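Long-range contact in COG0778: Nitroreductase (Streptococcus pneumoniae, PDB 2B67), which binds flavin mononucleotide and, as a nitroreductase-family flavoenzyme, probably catalyses NAD(P)H-dependent reduction of its substrates: residues A75-D86 with D172-G183. Numbering follows the deposited sequence.
Sequences APVTIALFTDTD and DRFRPELLITVG
One face of the F82 ring is covered by P176 CA and CB, with CB 4.3 Å from the ring centroid, a CH-pi contact, while F174 CB packs against the ring at CD2. This is the antiparallel pairing of strands 77-84 and 174-183, the two inner strands of the nitroreductase sheet, and helix 161-168 packs on the sheet face that carries F82 and P176. A classic beta bulge interrupts the register: E177 and L178 both face L81, whose O takes a hydrogen bond from E177 N at 2.8 Å and a weak one from L178 N. P176, which has no N-H, pairs with F82 at a non-hydrogen-bonded position next to the bulge. On the sheet face carrying I79, L81 and V182, beta-branched residues suit the buried strands, I79 CD1 touching V182 CG2 at 3.6 Å; L178 packs near the bound flavin. A bend at chi2 (-78°) turns the carboxylate of buried E177 to T83, whose OG1 donates to the anti lone pair of OE2 at 2.7 Å; NE and NH1 of R175 converge on the same oxygen, consistent with a charged carboxylate. At the strand ends the extended R173 clasps D84 side-on: NE reaches OD1 at 2.8 Å, nearly straight (171°), and NH1 meets the syn lone pair of OD2 at 2.7 Å.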
ATOM      1  N   ALA A  75      14.767  17.745   3.875  1.00 16.83           N
ATOM      2  CA  ALA A  75      13.334  17.720   4.170  1.00 16.39           C
ATOM      3  C   ALA A  75      13.068  18.194   5.602  1.00 15.97           C
ATOM      4  O   ALA A  75      13.713  17.738   6.531  1.00 16.16           O
ATOM      5  CB  ALA A  75      12.734  16.346   3.924  1.00 16.17           C
ATOM      6  N   PRO A  76      12.122  19.142   5.778  1.00 16.81           N
ATOM      7  CA  PRO A  76      11.868  19.654   7.137  1.00 16.42           C
ATOM      8  C   PRO A  76      11.440  18.502   8.069  1.00 15.83           C
ATOM      9  O   PRO A  76      11.703  18.531   9.274  1.00 15.97           O
ATOM     10  CB  PRO A  76      10.711  20.638   6.927  1.00 16.32           C
ATOM     11  CG  PRO A  76      10.687  20.952   5.506  1.00 17.65           C
ATOM     12  CD  PRO A  76      11.251  19.790   4.763  1.00 15.88           C
ATOM     13  N   VAL A  77      10.786  17.494   7.489  1.00 14.19           N
ATOM     14  CA  VAL A  77      10.258  16.371   8.252  1.00 13.07           C
ATOM     15  C   VAL A  77      10.513  15.099   7.467  1.00 12.93           C
ATOM     16  O   VAL A  77      10.396  15.102   6.246  1.00 13.23           O
ATOM     17  CB  VAL A  77       8.715  16.511   8.495  1.00 12.30           C
ATOM     18  CG1 VAL A  77       8.135  15.263   9.204  1.00 12.37           C
ATOM     19  CG2 VAL A  77       8.415  17.749   9.270  1.00 12.55           C
ATOM     20  N   THR A  78      10.830  14.023   8.186  1.00 12.64           N
ATOM     21  CA  THR A  78      10.841  12.671   7.643  1.00 13.03           C
ATOM     22  C   THR A  78      10.044  11.784   8.591  1.00 13.62           C
ATOM     23  O   THR A  78      10.189  11.852   9.805  1.00 13.55           O
ATOM     24  CB  THR A  78      12.254  12.083   7.464  1.00 12.26           C
ATOM     25  OG1 THR A  78      12.973  12.859   6.502  1.00 11.51           O
ATOM     26  CG2 THR A  78      12.185  10.581   6.972  1.00 12.01           C
ATOM     27  N   ILE A  79       9.173  10.976   8.012  1.00 14.07           N
ATOM     28  CA  ILE A  79       8.325  10.098   8.787  1.00 13.48           C
ATOM     29  C   ILE A  79       8.891   8.748   8.515  1.00 13.85           C
ATOM     30  O   ILE A  79       8.887   8.309   7.359  1.00 14.81           O
ATOM     31  CB  ILE A  79       6.844  10.162   8.328  1.00 12.95           C
ATOM     32  CG1 ILE A  79       6.256  11.537   8.636  1.00 14.46           C
ATOM     33  CG2 ILE A  79       6.040   9.088   9.043  1.00 13.60           C
ATOM     34  CD1 ILE A  79       4.995  11.895   7.851  1.00 15.50           C
ATOM     35  N   ALA A  80       9.439   8.116   9.548  1.00 12.52           N
ATOM     36  CA  ALA A  80       9.836   6.729   9.442  1.00 12.63           C
ATOM     37  C   ALA A  80       8.642   5.833   9.739  1.00 12.26           C
ATOM     38  O   ALA A  80       8.128   5.851  10.845  1.00 12.40           O
ATOM     39  CB  ALA A  80      10.998   6.427  10.402  1.00 12.59           C
ATOM     40  N   LEU A  81       8.196   5.057   8.749  1.00 11.91           N
ATOM     41  CA  LEU A  81       7.067   4.145   8.924  1.00 12.20           C
ATOM     42  C   LEU A  81       7.610   2.798   9.361  1.00 12.22           C
ATOM     43  O   LEU A  81       8.399   2.174   8.633  1.00 11.87           O
ATOM     44  CB  LEU A  81       6.264   3.980   7.620  1.00 11.28           C
ATOM     45  CG  LEU A  81       5.142   2.935   7.566  1.00 12.95           C
ATOM     46  CD1 LEU A  81       4.069   3.203   8.644  1.00 13.66           C
ATOM     47  CD2 LEU A  81       4.477   2.981   6.206  1.00 12.26           C
ATOM     48  N   PHE A  82       7.187   2.360  10.548  1.00 12.36           N
ATOM     49  CA  PHE A  82       7.574   1.044  11.109  1.00 12.52           C
ATOM     50  C   PHE A  82       6.346   0.122  11.110  1.00 12.88           C
ATOM     51  O   PHE A  82       5.188   0.586  11.143  1.00 12.07           O
ATOM     52  CB  PHE A  82       8.047   1.169  12.582  1.00 12.87           C
ATOM     53  CG  PHE A  82       9.408   1.815  12.751  1.00 14.75           C
ATOM     54  CD1 PHE A  82       9.566   3.189  12.582  1.00 13.64           C
ATOM     55  CD2 PHE A  82      10.528   1.042  13.054  1.00 14.25           C
ATOM     56  CE1 PHE A  82      10.809   3.774  12.732  1.00 14.63           C
ATOM     57  CE2 PHE A  82      11.771   1.620  13.220  1.00 14.86           C
ATOM     58  CZ  PHE A  82      11.914   2.997  13.056  1.00 14.26           C
ATOM     59  N   THR A  83       6.588  -1.180  11.107  1.00 12.81           N
ATOM     60  CA  THR A  83       5.510  -2.124  11.301  1.00 13.72           C
ATOM     61  C   THR A  83       5.860  -3.010  12.496  1.00 13.84           C
ATOM     62  O   THR A  83       7.040  -3.215  12.805  1.00 12.92           O
ATOM     63  CB  THR A  83       5.293  -2.993  10.067  1.00 14.63           C
ATOM     64  OG1 THR A  83       6.557  -3.531   9.674  1.00 16.87           O
ATOM     65  CG2 THR A  83       4.739  -2.157   8.906  1.00 14.17           C
ATOM     66  N   ASP A  84       4.813  -3.537  13.124  1.00 13.24           N
ATOM     67  CA  ASP A  84       4.888  -4.363  14.321  1.00 12.69           C
ATOM     68  C   ASP A  84       5.183  -5.798  13.984  1.00 12.44           C
ATOM     69  O   ASP A  84       4.306  -6.514  13.499  1.00 13.12           O
ATOM     70  CB  ASP A  84       3.537  -4.301  15.064  1.00 12.58           C
ATOM     71  CG  ASP A  84       3.654  -4.632  16.557  1.00 14.00           C
ATOM     72  OD1 ASP A  84       4.598  -5.366  16.949  1.00 14.11           O
ATOM     73  OD2 ASP A  84       2.768  -4.176  17.327  1.00 14.93           O
ATOM     74  N   THR A  85       6.397  -6.248  14.280  1.00 12.17           N
ATOM     75  CA  THR A  85       6.750  -7.611  13.982  1.00 13.37           C
ATOM     76  C   THR A  85       6.142  -8.616  14.965  1.00 14.99           C
ATOM     77  O   THR A  85       6.180  -9.808  14.694  1.00 15.39           O
ATOM     78  CB  THR A  85       8.270  -7.837  13.939  1.00 13.43           C
ATOM     79  OG1 THR A  85       8.799  -7.642  15.263  1.00 12.96           O
ATOM     80  CG2 THR A  85       8.937  -6.836  12.923  1.00 12.21           C
ATOM     81  N   ASP A  86       5.608  -8.134  16.096  1.00 16.50           N
ATOM     82  CA  ASP A  86       4.920  -8.994  17.062  1.00 17.01           C
ATOM     83  C   ASP A  86       3.414  -8.875  16.822  1.00 16.84           C
ATOM     84  O   ASP A  86       2.696  -8.072  17.459  1.00 15.29           O
ATOM     85  CB  ASP A  86       5.273  -8.626  18.518  1.00 17.70           C
ATOM     86  CG  ASP A  86       4.966  -9.793  19.518  1.00 20.36           C
ATOM     87  OD1 ASP A  86       4.082 -10.631  19.217  1.00 20.96           O
ATOM     88  OD2 ASP A  86       5.627  -9.888  20.588  1.00 22.99           O
ATOM     89  N   ASP A 172      13.084  -2.734  18.975  1.00 20.87           N
ATOM     90  CA  ASP A 172      13.402  -3.657  17.885  1.00 20.82           C
ATOM     91  C   ASP A 172      12.205  -4.499  17.425  1.00 19.97           C
ATOM     92  O   ASP A 172      12.218  -5.085  16.323  1.00 19.61           O
ATOM     93  CB  ASP A 172      14.541  -4.590  18.290  1.00 22.05           C
ATOM     94  CG  ASP A 172      15.894  -3.901  18.307  1.00 25.65           C
ATOM     95  OD1 ASP A 172      16.087  -2.859  17.633  1.00 26.86           O
ATOM     96  OD2 ASP A 172      16.797  -4.411  19.008  1.00 30.97           O
ATOM     97  N   ARG A 173      11.186  -4.581  18.286  1.00 18.92           N
ATOM     98  CA  ARG A 173       9.900  -5.178  17.931  1.00 17.57           C
ATOM     99  C   ARG A 173       9.360  -4.508  16.630  1.00 16.12           C
ATOM    100  O   ARG A 173       8.724  -5.144  15.842  1.00 15.23           O
ATOM    101  CB  ARG A 173       8.908  -5.041  19.107  1.00 18.03           C
ATOM    102  CG  ARG A 173       7.449  -5.362  18.778  1.00 17.08           C
ATOM    103  CD  ARG A 173       6.566  -5.179  20.018  1.00 18.76           C
ATOM    104  NE  ARG A 173       5.161  -4.970  19.654  1.00 17.16           N
ATOM    105  CZ  ARG A 173       4.213  -4.528  20.493  1.00 20.30           C
ATOM    106  NH1 ARG A 173       2.971  -4.333  20.044  1.00 18.71           N
ATOM    107  NH2 ARG A 173       4.490  -4.267  21.768  1.00 17.03           N
ATOM    108  N   PHE A 174       9.650  -3.224  16.434  1.00 15.78           N
ATOM    109  CA  PHE A 174       9.227  -2.471  15.246  1.00 15.39           C
ATOM    110  C   PHE A 174      10.323  -2.445  14.181  1.00 14.99           C
ATOM    111  O   PHE A 174      11.463  -2.045  14.469  1.00 14.74           O
ATOM    112  CB  PHE A 174       8.808  -1.059  15.677  1.00 15.54           C
ATOM    113  CG  PHE A 174       7.604  -1.082  16.542  1.00 18.31           C
ATOM    114  CD1 PHE A 174       7.735  -1.155  17.942  1.00 18.59           C
ATOM    115  CD2 PHE A 174       6.319  -1.138  15.965  1.00 15.53           C
ATOM    116  CE1 PHE A 174       6.558  -1.257  18.773  1.00 20.54           C
ATOM    117  CE2 PHE A 174       5.163  -1.231  16.771  1.00 18.83           C
ATOM    118  CZ  PHE A 174       5.275  -1.307  18.174  1.00 17.62           C
ATOM    119  N   ARG A 175      10.007  -2.893  12.961  1.00 14.29           N
ATOM    120  CA  ARG A 175      10.996  -2.824  11.883  1.00 13.94           C
ATOM    121  C   ARG A 175      10.684  -1.681  10.916  1.00 13.58           C
ATOM    122  O   ARG A 175       9.502  -1.406  10.616  1.00 13.15           O
ATOM    123  CB  ARG A 175      11.122  -4.143  11.127  1.00 13.91           C
ATOM    124  CG  ARG A 175       9.890  -4.490  10.348  1.00 14.65           C
ATOM    125  CD  ARG A 175      10.163  -5.625   9.369  1.00 15.99           C
ATOM    126  NE  ARG A 175       9.163  -5.678   8.299  1.00 15.03           N
ATOM    127  CZ  ARG A 175       9.027  -6.708   7.455  1.00 16.50           C
ATOM    128  NH1 ARG A 175       8.092  -6.685   6.508  1.00 11.29           N
ATOM    129  NH2 ARG A 175       9.792  -7.797   7.598  1.00 15.29           N
ATOM    130  N   PRO A 176      11.731  -0.984  10.464  1.00 13.56           N
ATOM    131  CA  PRO A 176      11.499   0.126   9.560  1.00 14.22           C
ATOM    132  C   PRO A 176      11.097  -0.396   8.184  1.00 14.46           C
ATOM    133  O   PRO A 176      11.681  -1.361   7.675  1.00 15.01           O
ATOM    134  CB  PRO A 176      12.848   0.875   9.542  1.00 14.45           C
ATOM    135  CG  PRO A 176      13.871  -0.134   9.993  1.00 15.68           C
ATOM    136  CD  PRO A 176      13.154  -1.141  10.845  1.00 14.16           C
ATOM    137  N   GLU A 177      10.061   0.191   7.613  1.00 14.24           N
ATOM    138  CA  GLU A 177       9.659  -0.202   6.254  1.00 14.49           C
ATOM    139  C   GLU A 177      10.081   0.798   5.178  1.00 14.45           C
ATOM    140  O   GLU A 177      10.530   0.403   4.091  1.00 14.79           O
ATOM    141  CB  GLU A 177       8.138  -0.412   6.191  1.00 14.69           C
ATOM    142  CG  GLU A 177       7.640  -1.562   7.106  1.00 14.37           C
ATOM    143  CD  GLU A 177       7.878  -2.958   6.537  1.00 16.93           C
ATOM    144  OE1 GLU A 177       8.439  -3.113   5.430  1.00 18.32           O
ATOM    145  OE2 GLU A 177       7.512  -3.920   7.219  1.00 18.15           O
ATOM    146  N   LEU A 178       9.925   2.086   5.490  1.00 14.84           N
ATOM    147  CA  LEU A 178      10.007   3.201   4.510  1.00 14.92           C
ATOM    148  C   LEU A 178      10.343   4.482   5.251  1.00 14.60           C
ATOM    149  O   LEU A 178       9.916   4.667   6.404  1.00 14.17           O
ATOM    150  CB  LEU A 178       8.606   3.458   3.877  1.00 15.03           C
ATOM    151  CG  LEU A 178       7.964   2.510   2.867  1.00 16.18           C
ATOM    152  CD1 LEU A 178       6.555   2.991   2.465  1.00 17.87           C
ATOM    153  CD2 LEU A 178       8.859   2.317   1.614  1.00 15.94           C
ATOM    154  N   LEU A 179      11.038   5.388   4.566  1.00 14.53           N
ATOM    155  CA  LEU A 179      11.172   6.768   5.022  1.00 15.05           C
ATOM    156  C   LEU A 179      10.348   7.617   4.062  1.00 14.83           C
ATOM    157  O   LEU A 179      10.474   7.480   2.851  1.00 15.55           O
ATOM    158  CB  LEU A 179      12.649   7.251   5.019  1.00 14.91           C
ATOM    159  CG  LEU A 179      13.683   6.419   5.799  1.00 16.88           C
ATOM    160  CD1 LEU A 179      15.064   7.120   5.779  1.00 15.59           C
ATOM    161  CD2 LEU A 179      13.230   6.137   7.270  1.00 12.05           C
ATOM    162  N   ILE A 180       9.514   8.486   4.604  1.00 13.92           N
ATOM    163  CA  ILE A 180       8.690   9.384   3.809  1.00 13.80           C
ATOM    164  C   ILE A 180       9.160  10.774   4.136  1.00 13.66           C
ATOM    165  O   ILE A 180       8.890  11.259   5.250  1.00 12.92           O
ATOM    166  CB  ILE A 180       7.187   9.372   4.229  1.00 13.30           C
ATOM    167  CG1 ILE A 180       6.690   7.972   4.619  1.00 17.48           C
ATOM    168  CG2 ILE A 180       6.344  10.086   3.171  1.00 14.43           C
ATOM    169  CD1 ILE A 180       6.163   7.192   3.568  1.00 17.28           C
ATOM    170  N   THR A 181       9.834  11.420   3.194  1.00 13.55           N
ATOM    171  CA  THR A 181      10.206  12.817   3.397  1.00 14.07           C
ATOM    172  C   THR A 181       9.002  13.715   3.202  1.00 14.69           C
ATOM    173  O   THR A 181       8.139  13.436   2.374  1.00 13.68           O
ATOM    174  CB  THR A 181      11.312  13.255   2.452  1.00 13.92           C
ATOM    175  OG1 THR A 181      10.932  12.939   1.101  1.00 16.81           O
ATOM    176  CG2 THR A 181      12.663  12.534   2.850  1.00 10.36           C
ATOM    177  N   VAL A 182       8.949  14.797   3.968  1.00 15.40           N
ATOM    178  CA  VAL A 182       7.771  15.674   3.950  1.00 14.99           C
ATOM    179  C   VAL A 182       8.202  17.120   3.848  1.00 16.16           C
ATOM    180  O   VAL A 182       9.078  17.568   4.592  1.00 15.50           O
ATOM    181  CB  VAL A 182       6.869  15.451   5.175  1.00 14.61           C
ATOM    182  CG1 VAL A 182       5.583  16.271   5.019  1.00 13.99           C
ATOM    183  CG2 VAL A 182       6.499  13.937   5.283  1.00 12.17           C
ATOM    184  N   GLY A 183       7.633  17.829   2.887  1.00 16.43           N
ATOM    185  CA  GLY A 183       7.963  19.228   2.721  1.00 18.09           C
ATOM    186  C   GLY A 183       7.288  19.831   1.528  1.00 19.41           C
ATOM    187  O   GLY A 183       6.668  19.142   0.711  1.00 18.62           O
TER